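PDB 4R36: putative acyl-[acyl-carrier-protein]--UDP-N-acetylglucosamine O-acyltransferase from Bacteroides fragilis, which probably transfers an acyl chain from acyl carrier protein to UDP-N-acetylglucosamine. Local coordinates for residues I22-I28 / I40-I46; F77-G83 / I106-I112. All blocks are in the same frame, centred on the assembly; numbering follows the deposited sequence.

Interaction 1 (I22-I28 / I40-I46); sequences ISPLAYI and IAPFVYI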
loop_
_atom_site.group_PDB
_atom_site.type_symbol
_atom_site.label_atom_id
_atom_site.label_comp_id
_atom_site.label_asym_id
_atom_site.label_seq_id
_atom_site.Cartn_x
_atom_site.Cartn_y
_atom_site.Cartn_z
ATOM N N ILE A 22 -2.270 -31.485 -7.762
ATOM C CA ILE A 22 -1.564 -31.101 -6.568
ATOM C C ILE A 22 -0.073 -31.233 -6.807
ATOM O O ILE A 22 0.438 -32.341 -6.975
ATOM C CB ILE A 22 -2.007 -31.871 -5.376
ATOM C CG1 ILE A 22 -3.491 -31.570 -5.132
ATOM C CG2 ILE A 22 -1.196 -31.473 -4.156
ATOM C CD1 ILE A 22 -4.071 -32.207 -3.885
ATOM N N SER A 23 0.642 -30.115 -6.910
ATOM C CA SER A 23 2.089 -30.207 -7.182
ATOM C C SER A 23 2.843 -30.903 -6.044
ATOM O O SER A 23 2.603 -30.650 -4.874
ATOM C CB SER A 23 2.721 -28.829 -7.461
ATOM O OG SER A 23 4.110 -28.832 -7.399
ATOM N N PRO A 24 3.802 -31.794 -6.403
ATOM C CA PRO A 24 4.667 -32.375 -5.379
ATOM C C PRO A 24 5.616 -31.322 -4.760
ATOM O O PRO A 24 6.326 -31.608 -3.821
ATOM C CB PRO A 24 5.509 -33.443 -6.153
ATOM C CG PRO A 24 5.350 -33.131 -7.593
ATOM C CD PRO A 24 4.099 -32.288 -7.770
ATOM N N LEU A 25 5.725 -30.137 -5.341
ATOM C CA LEU A 25 6.613 -29.117 -4.744
ATOM C C LEU A 25 5.838 -28.158 -3.758
ATOM O O LEU A 25 6.428 -27.231 -3.219
ATOM C CB LEU A 25 7.237 -28.342 -5.885
ATOM C CG LEU A 25 8.091 -29.089 -6.914
ATOM C CD1 LEU A 25 8.501 -28.190 -8.049
ATOM C CD2 LEU A 25 9.313 -29.660 -6.201
ATOM N N ALA A 26 4.553 -28.400 -3.556
ATOM C CA ALA A 26 3.794 -27.798 -2.463
ATOM C C ALA A 26 4.110 -28.523 -1.195
ATOM O O ALA A 26 4.434 -29.712 -1.253
ATOM C CB ALA A 26 2.304 -27.907 -2.761
ATOM N N TYR A 27 4.001 -27.842 -0.064
ATOM C CA TYR A 27 4.013 -28.432 1.230
ATOM C C TYR A 27 2.559 -28.424 1.739
ATOM O O TYR A 27 1.905 -27.368 1.849
ATOM C CB TYR A 27 4.968 -27.742 2.201
ATOM C CG TYR A 27 4.783 -28.327 3.587
ATOM C CD1 TYR A 27 5.511 -29.433 4.006
ATOM C CD2 TYR A 27 3.762 -27.864 4.408
ATOM C CE1 TYR A 27 5.257 -30.023 5.263
ATOM C CE2 TYR A 27 3.493 -28.424 5.617
ATOM C CZ TYR A 27 4.239 -29.505 6.055
ATOM O OH TYR A 27 3.972 -30.059 7.288
ATOM N N ILE A 28 2.029 -29.617 2.016
ATOM C CA ILE A 28 0.689 -29.812 2.529
ATOM C C ILE A 28 0.722 -30.704 3.739
ATOM O O ILE A 28 1.112 -31.866 3.635
ATOM C CB ILE A 28 -0.243 -30.400 1.498
ATOM C CG1 ILE A 28 -0.143 -29.569 0.234
ATOM C CG2 ILE A 28 -1.665 -30.473 2.026
ATOM C CD1 ILE A 28 -1.046 -30.007 -0.901
ATOM N N ILE A 40 -3.117 -27.095 -6.814
ATOM C CA ILE A 40 -2.159 -26.525 -5.918
ATOM C C ILE A 40 -0.827 -26.480 -6.623
ATOM O O ILE A 40 -0.280 -27.496 -7.047
ATOM C CB ILE A 40 -2.114 -27.238 -4.591
ATOM C CG1 ILE A 40 -3.503 -27.239 -3.974
ATOM C CG2 ILE A 40 -1.082 -26.629 -3.682
ATOM C CD1 ILE A 40 -3.672 -28.013 -2.715
ATOM N N ALA A 41 -0.294 -25.277 -6.767
ATOM C CA ALA A 41 0.936 -25.020 -7.401
ATOM C C ALA A 41 2.162 -25.261 -6.495
ATOM O O ALA A 41 2.031 -25.414 -5.324
ATOM C CB ALA A 41 0.947 -23.555 -7.933
ATOM N N PRO A 42 3.388 -25.258 -7.088
ATOM C CA PRO A 42 4.638 -25.346 -6.316
ATOM C C PRO A 42 4.737 -24.223 -5.291
ATOM O O PRO A 42 4.249 -23.096 -5.528
ATOM C CB PRO A 42 5.726 -25.172 -7.370
ATOM C CG PRO A 42 5.069 -25.651 -8.634
ATOM C CD PRO A 42 3.640 -25.251 -8.539
ATOM N N PHE A 43 5.339 -24.545 -4.161
ATOM C CA PHE A 43 5.743 -23.563 -3.171
ATOM C C PHE A 43 4.555 -22.999 -2.398
ATOM O O PHE A 43 4.727 -22.099 -1.647
ATOM C CB PHE A 43 6.655 -22.453 -3.811
ATOM C CG PHE A 43 7.672 -23.019 -4.819
ATOM C CD1 PHE A 43 8.449 -24.117 -4.488
ATOM C CD2 PHE A 43 7.805 -22.483 -6.076
ATOM C CE1 PHE A 43 9.370 -24.631 -5.423
ATOM C CE2 PHE A 43 8.728 -22.939 -6.997
ATOM C CZ PHE A 43 9.501 -24.044 -6.669
ATOM N N VAL A 44 3.394 -23.616 -2.542
ATOM C CA VAL A 44 2.275 -23.375 -1.681
ATOM C C VAL A 44 2.530 -24.081 -0.368
ATOM O O VAL A 44 3.001 -25.252 -0.328
ATOM C CB VAL A 44 0.964 -23.867 -2.333
ATOM C CG1 VAL A 44 -0.186 -23.832 -1.346
ATOM C CG2 VAL A 44 0.649 -23.074 -3.553
ATOM N N TYR A 45 2.210 -23.392 0.719
ATOM C CA TYR A 45 2.360 -23.906 2.062
ATOM C C TYR A 45 1.016 -23.985 2.714
ATOM O O TYR A 45 0.315 -22.972 2.824
ATOM C CB TYR A 45 3.271 -23.026 2.879
ATOM C CG TYR A 45 3.317 -23.411 4.339
ATOM C CD1 TYR A 45 2.409 -22.887 5.270
ATOM C CD2 TYR A 45 4.254 -24.307 4.790
ATOM C CE1 TYR A 45 2.466 -23.244 6.620
ATOM C CE2 TYR A 45 4.304 -24.692 6.118
ATOM C CZ TYR A 45 3.405 -24.191 7.027
ATOM O OH TYR A 45 3.533 -24.556 8.349
ATOM N N ILE A 46 0.587 -25.192 3.043
ATOM C CA ILE A 46 -0.713 -25.475 3.688
ATOM C C ILE A 46 -0.461 -26.193 4.993
ATOM O O ILE A 46 0.149 -27.289 5.017
ATOM C CB ILE A 46 -1.631 -26.300 2.812
ATOM C CG1 ILE A 46 -1.787 -25.688 1.419
ATOM C CG2 ILE A 46 -2.970 -26.454 3.480
ATOM C CD1 ILE A 46 -2.761 -26.328 0.510
#

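Interaction 2 (F77-G83 / I106-I112); sequences FPGAVIG and IRENVTI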
loop_
_atom_site.group_PDB
_atom_site.type_symbol
_atom_site.label_atom_id
_atom_site.label_comp_id
_atom_site.label_asym_id
_atom_site.label_seq_id
_atom_site.Cartn_x
_atom_site.Cartn_y
_atom_site.Cartn_z
ATOM N N PHE A 77 -4.240 -16.222 -5.428
ATOM C CA PHE A 77 -3.124 -15.861 -6.224
ATOM C C PHE A 77 -1.831 -15.928 -5.497
ATOM O O PHE A 77 -1.787 -15.967 -4.255
ATOM C CB PHE A 77 -3.371 -14.447 -6.835
ATOM C CG PHE A 77 -4.321 -14.461 -7.973
ATOM C CD1 PHE A 77 -5.691 -14.737 -7.776
ATOM C CD2 PHE A 77 -3.889 -14.204 -9.249
ATOM C CE1 PHE A 77 -6.562 -14.748 -8.838
ATOM C CE2 PHE A 77 -4.795 -14.186 -10.307
ATOM C CZ PHE A 77 -6.121 -14.468 -10.095
ATOM N N PRO A 78 -0.710 -15.842 -6.239
ATOM C CA PRO A 78 0.612 -15.936 -5.568
ATOM C C PRO A 78 0.870 -14.961 -4.444
ATOM O O PRO A 78 0.551 -13.745 -4.593
ATOM C CB PRO A 78 1.617 -15.672 -6.696
ATOM C CG PRO A 78 0.865 -16.159 -7.892
ATOM C CD PRO A 78 -0.550 -15.654 -7.675
ATOM N N GLY A 79 1.428 -15.452 -3.340
ATOM C CA GLY A 79 1.835 -14.571 -2.240
ATOM C C GLY A 79 0.693 -14.180 -1.293
ATOM O O GLY A 79 0.978 -13.616 -0.265
ATOM N N ALA A 80 -0.561 -14.566 -1.570
ATOM C CA ALA A 80 -1.615 -14.396 -0.581
ATOM C C ALA A 80 -1.331 -15.184 0.694
ATOM O O ALA A 80 -0.688 -16.254 0.665
ATOM C CB ALA A 80 -2.937 -14.805 -1.156
ATOM N N VAL A 81 -1.722 -14.613 1.824
ATOM C CA VAL A 81 -1.514 -15.249 3.075
ATOM C C VAL A 81 -2.857 -15.263 3.805
ATOM O O VAL A 81 -3.305 -14.206 4.321
ATOM C CB VAL A 81 -0.434 -14.532 3.909
ATOM C CG1 VAL A 81 -0.177 -15.291 5.209
ATOM C CG2 VAL A 81 0.879 -14.351 3.106
ATOM N N ILE A 82 -3.425 -16.443 3.961
ATOM C CA ILE A 82 -4.670 -16.622 4.689
ATOM C C ILE A 82 -4.431 -17.327 6.010
ATOM O O ILE A 82 -3.731 -18.350 6.069
ATOM C CB ILE A 82 -5.671 -17.392 3.811
ATOM C CG1 ILE A 82 -5.931 -16.624 2.489
ATOM C CG2 ILE A 82 -6.993 -17.604 4.536
ATOM C CD1 ILE A 82 -6.833 -17.343 1.527
ATOM N N GLY A 83 -4.945 -16.726 7.098
ATOM C CA GLY A 83 -4.977 -17.321 8.396
ATOM C C GLY A 83 -3.889 -16.982 9.365
ATOM O O GLY A 83 -3.864 -17.534 10.468
ATOM N N ILE A 106 -8.943 -13.940 -4.733
ATOM C CA ILE A 106 -8.078 -13.468 -3.695
ATOM C C ILE A 106 -6.687 -13.208 -4.341
ATOM O O ILE A 106 -5.896 -14.112 -4.609
ATOM C CB ILE A 106 -7.932 -14.510 -2.551
ATOM C CG1 ILE A 106 -9.324 -14.978 -2.052
ATOM C CG2 ILE A 106 -7.069 -13.976 -1.444
ATOM C CD1 ILE A 106 -10.210 -13.924 -1.488
ATOM N N ARG A 107 -6.407 -11.925 -4.599
ATOM C CA ARG A 107 -5.271 -11.559 -5.446
ATOM C C ARG A 107 -3.968 -11.582 -4.669
ATOM O O ARG A 107 -3.905 -11.864 -3.469
ATOM C CB ARG A 107 -5.555 -10.172 -6.100
ATOM C CG ARG A 107 -6.755 -10.145 -7.081
ATOM C CD ARG A 107 -6.658 -11.145 -8.230
ATOM N NE ARG A 107 -5.421 -10.974 -8.988
ATOM C CZ ARG A 107 -5.333 -10.866 -10.316
ATOM N NH1 ARG A 107 -6.407 -11.018 -11.113
ATOM N NH2 ARG A 107 -4.143 -10.678 -10.864
ATOM N N GLU A 108 -2.914 -11.305 -5.408
ATOM C CA GLU A 108 -1.569 -11.315 -4.915
ATOM C C GLU A 108 -1.358 -10.566 -3.626
ATOM O O GLU A 108 -1.818 -9.415 -3.472
ATOM C CB GLU A 108 -0.602 -10.719 -5.941
ATOM C CG GLU A 108 -0.578 -11.364 -7.309
ATOM C CD GLU A 108 -1.519 -10.735 -8.344
ATOM O OE1 GLU A 108 -2.702 -10.429 -7.993
ATOM O OE2 GLU A 108 -1.126 -10.588 -9.514
ATOM N N ASN A 109 -0.676 -11.222 -2.701
ATOM C CA ASN A 109 -0.335 -10.650 -1.408
ATOM C C ASN A 109 -1.489 -10.145 -0.558
ATOM O O ASN A 109 -1.250 -9.381 0.356
ATOM C CB ASN A 109 0.685 -9.534 -1.603
ATOM C CG ASN A 109 1.987 -10.061 -2.125
ATOM O OD1 ASN A 109 2.558 -10.980 -1.503
ATOM N ND2 ASN A 109 2.456 -9.552 -3.296
ATOM N N VAL A 110 -2.706 -10.588 -0.835
ATOM C CA VAL A 110 -3.815 -10.331 0.052
ATOM C C VAL A 110 -3.580 -11.033 1.391
ATOM O O VAL A 110 -3.076 -12.161 1.429
ATOM C CB VAL A 110 -5.131 -10.757 -0.553
ATOM C CG1 VAL A 110 -6.205 -10.854 0.504
ATOM C CG2 VAL A 110 -5.539 -9.821 -1.710
ATOM N N THR A 111 -3.874 -10.355 2.490
ATOM C CA THR A 111 -3.738 -10.930 3.797
ATOM C C THR A 111 -5.131 -10.994 4.455
ATOM O O THR A 111 -5.853 -9.989 4.522
ATOM C CB THR A 111 -2.736 -10.150 4.698
ATOM O OG1 THR A 111 -3.050 -8.737 4.731
ATOM C CG2 THR A 111 -1.313 -10.334 4.212
ATOM N N ILE A 112 -5.495 -12.187 4.944
ATOM C CA ILE A 112 -6.684 -12.349 5.728
ATOM C C ILE A 112 -6.298 -13.009 7.055
ATOM O O ILE A 112 -6.084 -14.217 7.119
ATOM C CB ILE A 112 -7.775 -13.145 4.987
ATOM C CG1 ILE A 112 -8.031 -12.596 3.583
ATOM C CG2 ILE A 112 -9.062 -13.217 5.790
ATOM C CD1 ILE A 112 -8.975 -13.408 2.726
#

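Interaction 1 (I22-I28 / I40-I46)
Ser23 N donates to Ile40 O at 2.8 Å, joining the two segments just before each turns a corner. On the far side of the corner the parallel strands take over: Tyr27 N meets Val44 O at 2.8 Å, almost head-on to the carbonyl, and Tyr27 O accepts from Ile46 N. At the turn itself, Phe43 N reaches Leu25 O (3.0 Å) from well above the carbonyl plane. The Ser23 hydroxyl lies beside its own carbonyl carbon (chi1 165°), where OG takes the N-H of Leu25 in an ST turn and rests 3.5 Å from Pro42 CG. Leu25 CB sits against Pro42 CB. Both tyrosines leave the sheet on the same face and run side by side; their rings are nearly parallel, planes 16° apart, but offset until little of one lies over the other, touching where Tyr27 CD2 comes 3.6 Å from Tyr45 CD2. Inside the coil, Ile28 CD1 reaches across to Ile40 CD1, tip to tip at 3.8 Å, with Ala26 CB packed on Ile40 CG2. Four backbone hydrogen bonds thus tie the two coils, aliphatic carbons close the inside of the corner, and the tyrosine face takes part in the trimer contact, Tyr27 packing on Phe43 of the second subunit.

Interaction 2 (F77-G83 / I106-I112)
Arg107 lies across Phe77, and its side chain can be followed outward. CB starts away from the neighbouring coil, but bends at chi2 (-57°) and chi3 (-56°) bring the chain back over the ring. CD then sits over the ring face, 3.7 Å from the Phe77 centroid, as a CH-pi contact. NE comes next above the same face and also donates to Glu108 OE1 at 2.9 Å. CZ is 3.4 Å from Phe77 CE2, and the guanidinium stacks over the ring, planes 6° apart, as a cation-pi pair. At the tip, NH2 adds a second bond to Glu108 OE1, from the same face of the carboxylate as NE; NH2 also bonds Ile85 O of the third subunit, and NH1 makes a weak bond to Pro86 O there. Salt bridge and ring together fix the rotation of the guanidinium. Phe77 N to Ile106 O (2.8 Å) ties the coils before the corner; after it come Val81 N to Val110 O, Ile112 N to Val81 O (3.0 Å) and Gly83 N to Ile112 O. At the corner Asn109 OD1 binds calcium, as does OD1 of Asn109 in each of the other two subunits. Two stacked type II turns, Phe77 to Ala80 and Arg107 to Val110, joined to parallel strands are the corner of a left-handed beta-helix, here lining a calcium site shared by the trimer.

Interactions 1 and 2 are corners on the same edge of one left-handed beta-helix: strands 27-28, 45-46, 63-64, 81-82 and 111-112 follow one another in a single parallel sheet. Their centres are 15 Å apart and their nearest atoms about 7 Å, without touching; strand 63-64 lies between, with Tyr45 backbone-bonded to Ile64 and Ile82 to Asn63. Interaction 1 is at the N-terminal end, away from the substrate- and calcium-binding residues, the Phe43 side chain about 11 Å from the calcium ion. Interaction 2 supplies one of that ion's ligands, Asn109 OD1, and its Ile112 side chain is about 9 Å from that of His138, a UDP-N-acetylglucosamine-binding residue. Both contacts touch neighbouring subunits.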